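Local coordinates for phenazine biosynthesis protein, PhzF family (Bacillus anthracis, PDB 3EDN) that is of unconfirmed function but belongs to the PhzF family and, having a diaminopimelate epimerase-like fold, probably acts as an isomerase-type enzyme, at residues A[1-6]-A[294-299]; A[6-11]-A[19-24]; A[29-34]-A[48-53]; A[35-40]-A[62-67]. All coordinates share one frame; numbering follows the deposited sequence.

In the fold
All four contacts lie on one side of the chain's centre. Contacts 1 and 2 share Val6 and follow strand 3-11 along its length, first against the C-terminal strand 282-298, then against strand 20-25. Contacts 3 and 4, their centres 9 Å apart, both involve helix 33-43: contact 3 joins the turn leading into it to 48-53, contact 4 packs its body on 62-67. Gly23 O to Ser49 N, 2.8 Å, ties contact 2 to contact 3. Contact 1 meets contact 4 where Lys2 NZ reaches Glu35 OE2 at 2.9 Å. A magnesium ion lies about 4 Å from the Leu52 side chain; the sulfates at contact 4 probably come from the crystallisation liquor.

Contact 1: residues A[1-6]-A[294-299]; sequences MKTINV and EFEVLI
The N- and C-terminal ends of the chain run antiparallel as neighbouring strands, with Ile4 facing Val297 and Val6 facing Phe295 as hydrogen-bonded pairs. Six backbone bonds join them; the straightest goes from Val6 N to Phe295 O, 2.8 Å at 176°. Met1, a selenomethionine, hooks over the far end. Its CB lies 4.0 Å from Ile299 O, and with CG beside the backbone N the chain bends twice, bringing SE to 3.9 Å from the same oxygen. The tip folds closest: CE is 3.3 Å from Ile299 O and 3.9 Å from Leu298 CB. At the opposite end Phe295 takes the crowded position, CG between backbone N and carbonyl carbon (chi1 53°), which lays one ring face against Val6, whose CB sits 4.2 Å from the ring centroid. Val6 CG2 meets Val297 CG2 on the same side of the sheet, where helix 33-43 packs. On the Thr3 and Asn5 side, waters sit on Thr3 OG1 and Asn5 OD1, each reaching a glutamate (Glu296 OE1, Glu294 OE2) only by a weak bond. The terminal carboxylate has two roles: Ile299 O accepts from Lys2 N at 2.8 Å, while OXT pairs with Arg38, which would favour its charged form.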
loop_
_atom_site.group_PDB
_atom_site.type_symbol
_atom_site.label_atom_id
_atom_site.label_comp_id
_atom_site.label_asym_id
_atom_site.label_seq_id
_atom_site.Cartn_x
_atom_site.Cartn_y
_atom_site.Cartn_z
HETATM N N MSE A 1 -7.835 -5.154 -16.692
HETATM C CA MSE A 1 -8.434 -5.570 -15.386
HETATM C C MSE A 1 -7.714 -6.779 -14.812
HETATM O O MSE A 1 -7.241 -7.641 -15.553
HETATM C CB MSE A 1 -9.924 -5.894 -15.539
HETATM C CG MSE A 1 -10.776 -4.758 -16.084
HETATM SE SE MSE A 1 -10.570 -3.100 -15.097
HETATM C CE MSE A 1 -11.375 -3.667 -13.419
ATOM N N LYS A 2 -7.641 -6.843 -13.486
ATOM C CA LYS A 2 -7.070 -7.997 -12.813
ATOM C C LYS A 2 -8.179 -8.730 -12.076
ATOM O O LYS A 2 -9.164 -8.116 -11.666
ATOM C CB LYS A 2 -5.978 -7.565 -11.839
ATOM C CG LYS A 2 -4.730 -7.028 -12.523
ATOM C CD LYS A 2 -3.579 -6.845 -11.543
ATOM C CE LYS A 2 -3.842 -5.695 -10.578
ATOM N NZ LYS A 2 -2.791 -5.640 -9.524
ATOM N N THR A 3 -8.015 -10.038 -11.915
ATOM C CA THR A 3 -9.005 -10.850 -11.214
ATOM C C THR A 3 -8.483 -11.255 -9.848
ATOM O O THR A 3 -7.441 -11.900 -9.740
ATOM C CB THR A 3 -9.379 -12.108 -12.011
ATOM O OG1 THR A 3 -9.996 -11.725 -13.247
ATOM C CG2 THR A 3 -10.359 -12.970 -11.206
ATOM N N ILE A 4 -9.225 -10.884 -8.807
ATOM C CA ILE A 4 -8.818 -11.186 -7.436
ATOM C C ILE A 4 -9.817 -12.149 -6.816
ATOM O O ILE A 4 -11.017 -11.885 -6.831
ATOM C CB ILE A 4 -8.773 -9.912 -6.565
ATOM C CG1 ILE A 4 -8.024 -8.775 -7.267
ATOM C CG2 ILE A 4 -8.175 -10.222 -5.188
ATOM C CD1 ILE A 4 -6.648 -9.145 -7.744
ATOM N N ASN A 5 -9.334 -13.260 -6.274
ATOM C CA ASN A 5 -10.217 -14.186 -5.573
ATOM C C ASN A 5 -10.385 -13.744 -4.123
ATOM O O ASN A 5 -9.400 -13.565 -3.396
ATOM C CB ASN A 5 -9.676 -15.613 -5.635
ATOM C CG ASN A 5 -9.737 -16.204 -7.036
ATOM O OD1 ASN A 5 -10.694 -15.987 -7.785
ATOM N ND2 ASN A 5 -8.729 -16.982 -7.377
ATOM N N VAL A 6 -11.636 -13.552 -3.719
ATOM C CA VAL A 6 -11.957 -13.109 -2.365
ATOM C C VAL A 6 -12.775 -14.195 -1.691
ATOM O O VAL A 6 -13.688 -14.749 -2.278
ATOM C CB VAL A 6 -12.754 -11.803 -2.409
ATOM C CG1 VAL A 6 -13.039 -11.272 -0.998
ATOM C CG2 VAL A 6 -11.970 -10.760 -3.199
ATOM N N GLU A 294 -16.572 -18.173 -2.137
ATOM C CA GLU A 294 -15.441 -17.537 -2.784
ATOM C C GLU A 294 -15.942 -16.923 -4.075
ATOM O O GLU A 294 -16.829 -17.481 -4.721
ATOM C CB GLU A 294 -14.364 -18.579 -3.104
ATOM C CG GLU A 294 -13.151 -17.980 -3.778
ATOM C CD GLU A 294 -12.246 -19.005 -4.422
ATOM O OE1 GLU A 294 -12.471 -20.232 -4.257
ATOM O OE2 GLU A 294 -11.280 -18.572 -5.089
ATOM N N PHE A 295 -15.412 -15.766 -4.432
ATOM C CA PHE A 295 -15.868 -15.064 -5.642
ATOM C C PHE A 295 -14.780 -14.158 -6.185
ATOM O O PHE A 295 -13.771 -13.892 -5.521
ATOM C CB PHE A 295 -17.129 -14.262 -5.359
ATOM C CG PHE A 295 -16.991 -13.336 -4.192
ATOM C CD1 PHE A 295 -16.516 -12.047 -4.377
ATOM C CD2 PHE A 295 -17.300 -13.759 -2.907
ATOM C CE1 PHE A 295 -16.376 -11.173 -3.317
ATOM C CE2 PHE A 295 -17.158 -12.889 -1.832
ATOM C CZ PHE A 295 -16.691 -11.596 -2.038
ATOM N N GLU A 296 -14.985 -13.678 -7.412
ATOM C CA GLU A 296 -13.976 -12.875 -8.086
ATOM C C GLU A 296 -14.367 -11.419 -8.054
ATOM O O GLU A 296 -15.541 -11.085 -8.225
ATOM C CB GLU A 296 -13.881 -13.273 -9.556
ATOM C CG GLU A 296 -13.409 -14.687 -9.819
ATOM C CD GLU A 296 -13.347 -14.978 -11.306
ATOM O OE1 GLU A 296 -13.864 -14.156 -12.090
ATOM O OE2 GLU A 296 -12.780 -16.017 -11.685
ATOM N N VAL A 297 -13.373 -10.562 -7.830
ATOM C CA VAL A 297 -13.537 -9.120 -7.934
ATOM C C VAL A 297 -12.556 -8.618 -8.986
ATOM O O VAL A 297 -11.408 -9.042 -9.008
ATOM C CB VAL A 297 -13.248 -8.442 -6.577
ATOM C CG1 VAL A 297 -13.371 -6.937 -6.684
ATOM C CG2 VAL A 297 -14.206 -8.982 -5.503
ATOM N N LEU A 298 -13.010 -7.713 -9.856
ATOM C CA LEU A 298 -12.130 -7.158 -10.880
ATOM C C LEU A 298 -11.676 -5.761 -10.494
ATOM O O LEU A 298 -12.488 -4.931 -10.083
ATOM C CB LEU A 298 -12.851 -7.123 -12.226
ATOM C CG LEU A 298 -13.457 -8.468 -12.633
ATOM C CD1 LEU A 298 -14.492 -8.297 -13.751
ATOM C CD2 LEU A 298 -12.377 -9.463 -13.034
ATOM N N ILE A 299 -10.376 -5.503 -10.616
ATOM C CA ILE A 299 -9.834 -4.185 -10.305
ATOM C C ILE A 299 -8.751 -3.745 -11.281
ATOM O O ILE A 299 -8.368 -4.485 -12.190
ATOM C CB ILE A 299 -9.233 -4.134 -8.899
ATOM C CG1 ILE A 299 -8.111 -5.172 -8.778
ATOM C CG2 ILE A 299 -10.333 -4.312 -7.843
ATOM C CD1 ILE A 299 -7.120 -4.885 -7.701
ATOM O OXT ILE A 299 -8.228 -2.635 -11.132
HETATM O O HOH W 1 -12.103 -13.087 -14.741
HETATM O O HOH W 2 -13.289 -17.167 -7.279
#

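Contact 2: residues A[6-11]-A[19-24]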
loop_
_atom_site.group_PDB
_atom_site.type_symbol
_atom_site.label_atom_id
_atom_site.label_comp_id
_atom_site.label_asym_id
_atom_site.label_seq_id
_atom_site.Cartn_x
_atom_site.Cartn_y
_atom_site.Cartn_z
ATOM N N VAL A 6 -11.636 -13.552 -3.719
ATOM C CA VAL A 6 -11.957 -13.109 -2.365
ATOM C C VAL A 6 -12.775 -14.195 -1.691
ATOM O O VAL A 6 -13.688 -14.749 -2.278
ATOM C CB VAL A 6 -12.754 -11.803 -2.409
ATOM C CG1 VAL A 6 -13.039 -11.272 -0.998
ATOM C CG2 VAL A 6 -11.970 -10.760 -3.199
ATOM N N PHE A 7 -12.437 -14.496 -0.439
ATOM C CA PHE A 7 -13.216 -15.447 0.339
ATOM C C PHE A 7 -14.110 -14.726 1.331
ATOM O O PHE A 7 -13.795 -13.632 1.818
ATOM C CB PHE A 7 -12.293 -16.435 1.059
ATOM C CG PHE A 7 -11.635 -17.407 0.132
ATOM C CD1 PHE A 7 -12.168 -18.666 -0.059
ATOM C CD2 PHE A 7 -10.487 -17.047 -0.561
ATOM C CE1 PHE A 7 -11.571 -19.557 -0.926
ATOM C CE2 PHE A 7 -9.898 -17.927 -1.433
ATOM C CZ PHE A 7 -10.437 -19.187 -1.604
ATOM N N HIS A 8 -15.258 -15.331 1.573
ATOM C CA HIS A 8 -16.166 -14.911 2.622
ATOM C C HIS A 8 -16.170 -16.028 3.664
ATOM O O HIS A 8 -16.556 -17.159 3.347
ATOM C CB HIS A 8 -17.550 -14.742 2.005
ATOM C CG HIS A 8 -18.653 -14.511 2.986
ATOM N ND1 HIS A 8 -19.966 -14.393 2.583
ATOM C CD2 HIS A 8 -18.655 -14.372 4.335
ATOM C CE1 HIS A 8 -20.734 -14.206 3.642
ATOM N NE2 HIS A 8 -19.966 -14.187 4.716
ATOM N N TYR A 9 -15.670 -15.726 4.872
ATOM C CA TYR A 9 -15.815 -16.611 6.036
ATOM C C TYR A 9 -16.673 -15.869 7.027
ATOM O O TYR A 9 -16.590 -14.639 7.110
ATOM C CB TYR A 9 -14.446 -16.917 6.686
ATOM C CG TYR A 9 -13.736 -18.073 6.035
ATOM C CD1 TYR A 9 -13.292 -17.981 4.719
ATOM C CD2 TYR A 9 -13.523 -19.270 6.720
ATOM C CE1 TYR A 9 -12.659 -19.044 4.105
ATOM C CE2 TYR A 9 -12.885 -20.343 6.117
ATOM C CZ TYR A 9 -12.445 -20.213 4.801
ATOM O OH TYR A 9 -11.825 -21.274 4.180
ATOM N N ASP A 10 -17.508 -16.601 7.764
ATOM C CA ASP A 10 -18.257 -15.977 8.865
ATOM C C ASP A 10 -17.519 -16.261 10.156
ATOM O O ASP A 10 -17.220 -17.416 10.453
ATOM C CB ASP A 10 -19.686 -16.517 8.966
ATOM C CG ASP A 10 -20.679 -15.718 8.135
ATOM O OD1 ASP A 10 -20.284 -14.744 7.460
ATOM O OD2 ASP A 10 -21.867 -16.095 8.191
ATOM N N ALA A 11 -17.188 -15.203 10.896
ATOM C CA ALA A 11 -16.510 -15.346 12.193
ATOM C C ALA A 11 -17.499 -15.593 13.336
ATOM O O ALA A 11 -18.662 -15.143 13.289
ATOM C CB ALA A 11 -15.688 -14.110 12.495
ATOM N N GLY A 19 -22.838 -15.990 11.179
ATOM C CA GLY A 19 -21.871 -15.195 11.922
ATOM C C GLY A 19 -21.611 -13.801 11.367
ATOM O O GLY A 19 -22.451 -13.212 10.663
ATOM N N ASN A 20 -20.434 -13.277 11.708
ATOM C CA ASN A 20 -20.022 -11.939 11.324
ATOM C C ASN A 20 -19.121 -12.029 10.102
ATOM O O ASN A 20 -18.015 -12.533 10.187
ATOM C CB ASN A 20 -19.292 -11.297 12.498
ATOM C CG ASN A 20 -19.053 -9.803 12.299
ATOM O OD1 ASN A 20 -19.229 -9.270 11.192
ATOM N ND2 ASN A 20 -18.691 -9.118 13.367
ATOM N N PRO A 21 -19.616 -11.567 8.948
ATOM C CA PRO A 21 -18.843 -11.738 7.699
ATOM C C PRO A 21 -17.469 -11.121 7.721
ATOM O O PRO A 21 -17.256 -9.995 8.222
ATOM C CB PRO A 21 -19.687 -10.986 6.665
ATOM C CG PRO A 21 -21.094 -11.133 7.199
ATOM C CD PRO A 21 -20.896 -10.885 8.692
ATOM N N ALA A 22 -16.534 -11.869 7.147
ATOM C CA ALA A 22 -15.158 -11.452 7.075
ATOM C C ALA A 22 -14.716 -11.728 5.632
ATOM O O ALA A 22 -14.629 -12.884 5.225
ATOM C CB ALA A 22 -14.322 -12.278 8.073
ATOM N N GLY A 23 -14.432 -10.672 4.862
ATOM C CA GLY A 23 -13.822 -10.842 3.539
ATOM C C GLY A 23 -12.338 -11.110 3.716
ATOM O O GLY A 23 -11.715 -10.602 4.631
ATOM N N ILE A 24 -11.772 -11.926 2.838
ATOM C CA ILE A 24 -10.364 -12.281 2.962
ATOM C C ILE A 24 -9.699 -12.426 1.603
ATOM O O ILE A 24 -10.201 -13.115 0.717
ATOM C CB ILE A 24 -10.193 -13.643 3.698
ATOM C CG1 ILE A 24 -10.999 -13.711 4.999
ATOM C CG2 ILE A 24 -8.719 -13.939 3.966
ATOM C CD1 ILE A 24 -11.189 -15.137 5.488
#
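His8 CG stands anti to the backbone N (chi1 171°), and two residues on, Asp10 CG is anti to its carbonyl carbon (chi1 -90°); the imidazole thereby swings along the strand to the carboxylate. His8 NE2 donates to Asp10 OD1 over 2.8 Å, with the oxygen near the ring plane but the nitrogen above the plane of the carboxylate. The other oxygen, Asp10 OD2, receives Gly19 N at 3.1 Å, again from above the carboxylate plane, so each oxygen has its own donor. Pro21 lies alongside: its CB is 3.8 Å from His8 NE2, and its CA is 3.3 Å from Asp10 OD1. His8 ND1 bonds to Lys293 NZ on the adjoining strand, which fixes the ring from both nitrogens. These groups occupy one face of a beta hairpin in the diaminopimelate epimerase-like fold, strand 6-11 pairing antiparallel with 20-24 through Phe7-Ile24, Tyr9-Ala22 and Ala11-Asn20. Gly19, having no side chain, passes close by, its CA 3.5 Å from Ala11 O. On the opposite face, Ile24 CD1 reaches Tyr9 CD1 at 3.6 Å, the two side chains crossing obliquely, and both pack on helix 74-86. Beyond the ring, Tyr9 OH bonds to Arg87 NE. Ala22 CB rests 3.4 Å from Tyr9 O.

Contact 3: residues A[29-34]-A[48-53]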
loop_
_atom_site.group_PDB
_atom_site.type_symbol
_atom_site.label_atom_id
_atom_site.label_comp_id
_atom_site.label_asym_id
_atom_site.label_seq_id
_atom_site.Cartn_x
_atom_site.Cartn_y
_atom_site.Cartn_z
ATOM N N ASP A 29 0.093 -9.905 -1.353
ATOM C CA ASP A 29 1.403 -9.305 -1.634
ATOM C C ASP A 29 1.486 -8.678 -3.020
ATOM O O ASP A 29 2.392 -7.889 -3.276
ATOM C CB ASP A 29 2.557 -10.306 -1.424
ATOM C CG ASP A 29 2.956 -10.465 0.052
ATOM O OD1 ASP A 29 2.704 -9.542 0.861
ATOM O OD2 ASP A 29 3.512 -11.539 0.403
ATOM N N GLY A 30 0.536 -8.990 -3.893
ATOM C CA GLY A 30 0.508 -8.386 -5.234
ATOM C C GLY A 30 -0.292 -7.104 -5.388
ATOM O O GLY A 30 -0.496 -6.637 -6.514
ATOM N N LEU A 31 -0.730 -6.526 -4.266
ATOM C CA LEU A 31 -1.686 -5.410 -4.281
ATOM C C LEU A 31 -1.148 -4.152 -3.614
ATOM O O LEU A 31 -0.434 -4.216 -2.622
ATOM C CB LEU A 31 -2.959 -5.811 -3.529
ATOM C CG LEU A 31 -3.695 -6.995 -4.150
ATOM C CD1 LEU A 31 -4.752 -7.517 -3.219
ATOM C CD2 LEU A 31 -4.301 -6.569 -5.487
ATOM N N THR A 32 -1.516 -2.994 -4.155
ATOM C CA THR A 32 -1.270 -1.731 -3.476
ATOM C C THR A 32 -2.380 -1.446 -2.465
ATOM O O THR A 32 -3.461 -2.045 -2.525
ATOM C CB THR A 32 -1.270 -0.559 -4.454
ATOM O OG1 THR A 32 -2.599 -0.379 -4.982
ATOM C CG2 THR A 32 -0.293 -0.830 -5.615
ATOM N N GLU A 33 -2.112 -0.514 -1.561
ATOM C CA GLU A 33 -3.117 -0.069 -0.603
ATOM C C GLU A 33 -4.357 0.518 -1.290
ATOM O O GLU A 33 -5.467 0.402 -0.771
ATOM C CB GLU A 33 -2.504 0.914 0.403
ATOM C CG GLU A 33 -2.093 2.261 -0.148
ATOM C CD GLU A 33 -0.877 2.222 -1.074
ATOM O OE1 GLU A 33 -0.063 1.283 -0.977
ATOM O OE2 GLU A 33 -0.743 3.151 -1.900
ATOM N N GLU A 34 -4.190 1.138 -2.454
ATOM C CA GLU A 34 -5.346 1.684 -3.152
ATOM C C GLU A 34 -6.203 0.563 -3.713
ATOM O O GLU A 34 -7.440 0.625 -3.664
ATOM C CB GLU A 34 -4.902 2.631 -4.258
ATOM C CG GLU A 34 -4.328 3.918 -3.692
ATOM C CD GLU A 34 -4.086 4.966 -4.767
ATOM O OE1 GLU A 34 -4.907 5.058 -5.703
ATOM O OE2 GLU A 34 -3.084 5.709 -4.647
ATOM N N THR A 48 -12.940 -6.381 5.023
ATOM C CA THR A 48 -12.133 -7.328 4.229
ATOM C C THR A 48 -10.684 -7.198 4.688
ATOM O O THR A 48 -10.166 -6.078 4.795
ATOM C CB THR A 48 -12.247 -7.043 2.719
ATOM O OG1 THR A 48 -13.597 -7.246 2.313
ATOM C CG2 THR A 48 -11.366 -7.985 1.909
ATOM N N SER A 49 -10.069 -8.343 5.007
ATOM C CA SER A 49 -8.660 -8.420 5.430
ATOM C C SER A 49 -7.740 -8.926 4.320
ATOM O O SER A 49 -8.136 -9.699 3.435
ATOM C CB SER A 49 -8.448 -9.358 6.636
ATOM O OG SER A 49 -9.315 -9.089 7.726
ATOM N N PHE A 50 -6.486 -8.507 4.421
ATOM C CA PHE A 50 -5.475 -8.782 3.420
ATOM C C PHE A 50 -4.240 -9.349 4.099
ATOM O O PHE A 50 -3.685 -8.719 5.000
ATOM C CB PHE A 50 -5.145 -7.473 2.716
ATOM C CG PHE A 50 -6.321 -6.905 1.976
ATOM C CD1 PHE A 50 -6.507 -7.210 0.636
ATOM C CD2 PHE A 50 -7.252 -6.107 2.620
ATOM C CE1 PHE A 50 -7.598 -6.726 -0.060
ATOM C CE2 PHE A 50 -8.363 -5.626 1.933
ATOM C CZ PHE A 50 -8.528 -5.928 0.594
ATOM N N VAL A 51 -3.842 -10.555 3.691
ATOM C CA VAL A 51 -2.718 -11.250 4.322
ATOM C C VAL A 51 -1.424 -10.935 3.582
ATOM O O VAL A 51 -1.369 -11.094 2.360
ATOM C CB VAL A 51 -2.957 -12.768 4.336
ATOM C CG1 VAL A 51 -1.790 -13.521 4.979
ATOM C CG2 VAL A 51 -4.273 -13.090 5.066
ATOM N N LEU A 52 -0.421 -10.473 4.317
ATOM C CA LEU A 52 0.787 -9.856 3.747
ATOM C C LEU A 52 2.056 -10.403 4.393
ATOM O O LEU A 52 2.012 -11.037 5.451
ATOM C CB LEU A 52 0.737 -8.344 3.972
ATOM C CG LEU A 52 -0.462 -7.690 3.284
ATOM C CD1 LEU A 52 -0.879 -6.367 3.907
ATOM C CD2 LEU A 52 -0.114 -7.475 1.827
ATOM N N SER A 53 3.186 -10.160 3.738
ATOM C CA SER A 53 4.480 -10.558 4.297
ATOM C C SER A 53 4.895 -9.572 5.387
ATOM O O SER A 53 4.510 -8.410 5.359
ATOM C CB SER A 53 5.560 -10.609 3.201
ATOM O OG SER A 53 5.329 -11.675 2.287
#
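Asp29 turns its carboxylate end-on to the start of Ser53, and both oxygens are used. With CG anti to the carbonyl carbon (chi1 -80°), OD1 takes Ser53 N on its syn lone pair at 3.0 Å. OD2 accepts the Ser53 hydroxyl, OG lying only 2.6 Å away and 28° out of the carboxylate plane. Two donors from one residue thus hold the group against rotation about CB-CG. Leu52 lies alongside this pair, bringing CD2 to 3.6 Å from Asp29 OD1, so OD1 also has a methyl group beside it. Further along, Leu31 and Phe50 both point their CB toward the other segment and meet loosely, Leu31 CD1 being 4.2 Å from Phe50 CD1. Just past Leu31, Thr32 forms the N-cap of helix 33-43: its OG1 caps Glu35 N while Glu35 OE1 accepts from Thr32 N, a capping box. The contact therefore joins the turn that opens this helix to residues 50-53. Strand 48-52 runs between strand 20-25, which is parallel to it, and antiparallel 59-64; helix 33-43 lies over Phe50 and Leu52, and Arg60 of the second subunit bonds to Asp29 O.

Contact 4: residues A[35-40]-A[62-67]. With SO4 (sulfate ion), chain E; SO4 (sulfate ion), chain O.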
loop_
_atom_site.group_PDB
_atom_site.type_symbol
_atom_site.label_atom_id
_atom_site.label_comp_id
_atom_site.label_asym_id
_atom_site.label_seq_id
_atom_site.Cartn_x
_atom_site.Cartn_y
_atom_site.Cartn_z
ATOM N N GLU A 35 -5.545 -0.463 -4.241
ATOM C CA GLU A 35 -6.244 -1.646 -4.697
ATOM C C GLU A 35 -6.964 -2.342 -3.549
ATOM O O GLU A 35 -8.094 -2.793 -3.712
ATOM C CB GLU A 35 -5.274 -2.598 -5.381
ATOM C CG GLU A 35 -4.816 -2.069 -6.732
ATOM C CD GLU A 35 -3.761 -2.936 -7.382
ATOM O OE1 GLU A 35 -2.872 -3.459 -6.672
ATOM O OE2 GLU A 35 -3.817 -3.072 -8.623
HETATM N N MSE A 36 -6.307 -2.458 -2.400
HETATM C CA MSE A 36 -6.963 -3.091 -1.264
HETATM C C MSE A 36 -8.247 -2.357 -0.871
HETATM O O MSE A 36 -9.288 -2.972 -0.634
HETATM C CB MSE A 36 -6.025 -3.173 -0.074
HETATM C CG MSE A 36 -4.828 -4.038 -0.342
HETATM SE SE MSE A 36 -3.665 -4.153 1.217
HETATM C CE MSE A 36 -1.956 -4.336 0.326
ATOM N N GLN A 37 -8.178 -1.031 -0.827
ATOM C CA GLN A 37 -9.342 -0.232 -0.470
ATOM C C GLN A 37 -10.478 -0.424 -1.498
ATOM O O GLN A 37 -11.659 -0.580 -1.135
ATOM C CB GLN A 37 -8.945 1.234 -0.348
ATOM C CG GLN A 37 -10.110 2.121 0.007
ATOM C CD GLN A 37 -10.622 1.850 1.403
ATOM O OE1 GLN A 37 -10.032 2.308 2.399
ATOM N NE2 GLN A 37 -11.720 1.088 1.496
ATOM N N ARG A 38 -10.115 -0.460 -2.779
ATOM C CA ARG A 38 -11.097 -0.667 -3.838
ATOM C C ARG A 38 -11.712 -2.059 -3.778
ATOM O O ARG A 38 -12.909 -2.228 -4.012
ATOM C CB ARG A 38 -10.480 -0.406 -5.213
ATOM C CG ARG A 38 -10.182 1.067 -5.427
ATOM C CD ARG A 38 -9.366 1.304 -6.696
ATOM N NE ARG A 38 -10.015 0.772 -7.891
ATOM C CZ ARG A 38 -9.434 -0.073 -8.740
ATOM N NH1 ARG A 38 -8.173 -0.461 -8.532
ATOM N NH2 ARG A 38 -10.109 -0.513 -9.805
ATOM N N ILE A 39 -10.889 -3.061 -3.490
ATOM C CA ILE A 39 -11.412 -4.412 -3.349
ATOM C C ILE A 39 -12.406 -4.462 -2.192
ATOM O O ILE A 39 -13.492 -5.023 -2.321
ATOM C CB ILE A 39 -10.280 -5.425 -3.117
ATOM C CG1 ILE A 39 -9.483 -5.660 -4.403
ATOM C CG2 ILE A 39 -10.842 -6.754 -2.603
ATOM C CD1 ILE A 39 -8.082 -6.237 -4.179
ATOM N N ALA A 40 -12.051 -3.861 -1.067
ATOM C CA ALA A 40 -12.960 -3.868 0.073
ATOM C C ALA A 40 -14.278 -3.162 -0.266
ATOM O O ALA A 40 -15.339 -3.581 0.190
ATOM C CB ALA A 40 -12.307 -3.245 1.305
ATOM N N ARG A 62 -3.662 -6.309 6.930
ATOM C CA ARG A 62 -4.321 -5.007 6.878
ATOM C C ARG A 62 -5.823 -5.240 6.800
ATOM O O ARG A 62 -6.279 -6.243 6.218
ATOM C CB ARG A 62 -3.797 -4.161 5.712
ATOM C CG ARG A 62 -2.340 -3.724 5.919
ATOM C CD ARG A 62 -1.779 -2.961 4.718
ATOM N NE ARG A 62 -2.222 -1.581 4.680
ATOM C CZ ARG A 62 -1.684 -0.634 3.918
ATOM N NH1 ARG A 62 -0.651 -0.912 3.106
ATOM N NH2 ARG A 62 -2.165 0.602 3.989
ATOM N N TYR A 63 -6.581 -4.309 7.375
ATOM C CA TYR A 63 -8.031 -4.456 7.552
ATOM C C TYR A 63 -8.731 -3.253 6.924
ATOM O O TYR A 63 -8.370 -2.120 7.238
ATOM C CB TYR A 63 -8.356 -4.457 9.040
ATOM C CG TYR A 63 -7.554 -5.430 9.899
ATOM C CD1 TYR A 63 -7.945 -6.774 10.041
ATOM C CD2 TYR A 63 -6.450 -4.993 10.635
ATOM C CE1 TYR A 63 -7.239 -7.634 10.855
ATOM C CE2 TYR A 63 -5.728 -5.868 11.447
ATOM C CZ TYR A 63 -6.133 -7.177 11.568
ATOM O OH TYR A 63 -5.436 -8.051 12.383
ATOM N N PHE A 64 -9.701 -3.481 6.040
ATOM C CA PHE A 64 -10.400 -2.364 5.399
ATOM C C PHE A 64 -11.906 -2.523 5.461
ATOM O O PHE A 64 -12.423 -3.608 5.222
ATOM C CB PHE A 64 -10.031 -2.271 3.913
ATOM C CG PHE A 64 -8.640 -1.805 3.650
ATOM C CD1 PHE A 64 -8.401 -0.477 3.313
ATOM C CD2 PHE A 64 -7.569 -2.692 3.714
ATOM C CE1 PHE A 64 -7.114 -0.022 3.052
ATOM C CE2 PHE A 64 -6.290 -2.251 3.448
ATOM C CZ PHE A 64 -6.060 -0.908 3.119
ATOM N N THR A 65 -12.605 -1.442 5.793
ATOM C CA THR A 65 -14.031 -1.363 5.544
ATOM C C THR A 65 -14.201 -0.922 4.083
ATOM O O THR A 65 -13.218 -0.636 3.391
ATOM C CB THR A 65 -14.679 -0.335 6.469
ATOM O OG1 THR A 65 -14.199 0.966 6.120
ATOM C CG2 THR A 65 -14.306 -0.609 7.898
ATOM N N PRO A 66 -15.439 -0.909 3.572
ATOM C CA PRO A 66 -15.642 -0.403 2.218
ATOM C C PRO A 66 -15.102 1.006 1.993
ATOM O O PRO A 66 -14.818 1.378 0.856
ATOM C CB PRO A 66 -17.166 -0.437 2.064
ATOM C CG PRO A 66 -17.565 -1.594 2.924
ATOM C CD PRO A 66 -16.686 -1.451 4.140
ATOM N N GLY A 67 -14.941 1.765 3.068
ATOM C CA GLY A 67 -14.529 3.175 2.936
ATOM C C GLY A 67 -13.188 3.602 3.510
ATOM O O GLY A 67 -12.660 4.646 3.122
HETATM S S SO4 E . -13.515 1.781 -9.063
HETATM O O1 SO4 E . -13.098 0.539 -9.723
HETATM O O2 SO4 E . -14.460 1.484 -7.988
HETATM O O3 SO4 E . -12.328 2.441 -8.529
HETATM O O4 SO4 E . -14.179 2.615 -10.057
HETATM S S SO4 O . -0.004 3.541 3.982
HETATM O O1 SO4 O . 1.267 3.495 3.269
HETATM O O2 SO4 O . -1.074 2.996 3.157
HETATM O O3 SO4 O . 0.113 2.791 5.228
HETATM O O4 SO4 O . -0.285 4.948 4.271
#
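Thr65 OG1 is gripped by two backbone donors, Gly67 N at 3.2 Å and Tyr68 N; the first closes an ST turn where the chain leaves strand 59-64. In this diaminopimelate epimerase-like fold, helix 33-43 packs over that strand and its turn. Gln37 reaches the turn by starting with CG anti to the backbone N and bending at chi2 (67°). This sends NE2 to Thr65 O at 3.0 Å, the acceptor close to the amide plane. Its other branch serves the strand: OE1 sits in the plane of the Phe64 ring at its edge, 3.4 Å from CD1, with amide and ring planes 86° apart. Met36, a selenomethionine, makes an off-centre CH-pi contact with the Phe64 ring through CB, 3.7 Å from CE2, and an oblique Met-aromatic one through SE. Ala40 CB fills in at the ring's base, 3.6 Å from Phe64 CB. On strand 48-52, Phe50 meets Phe64 with its ring nearly perpendicular. Arg62 is shared among charges: NE pairs with Glu69, NH1 with Glu33 of the second subunit. Of two sulfates, probably from crystallisation liquor, one offers O3 to Arg38 NE at 2.9 Å; the other puts O2 in the Arg62 guanidinium plane, 2.8 Å from NH2.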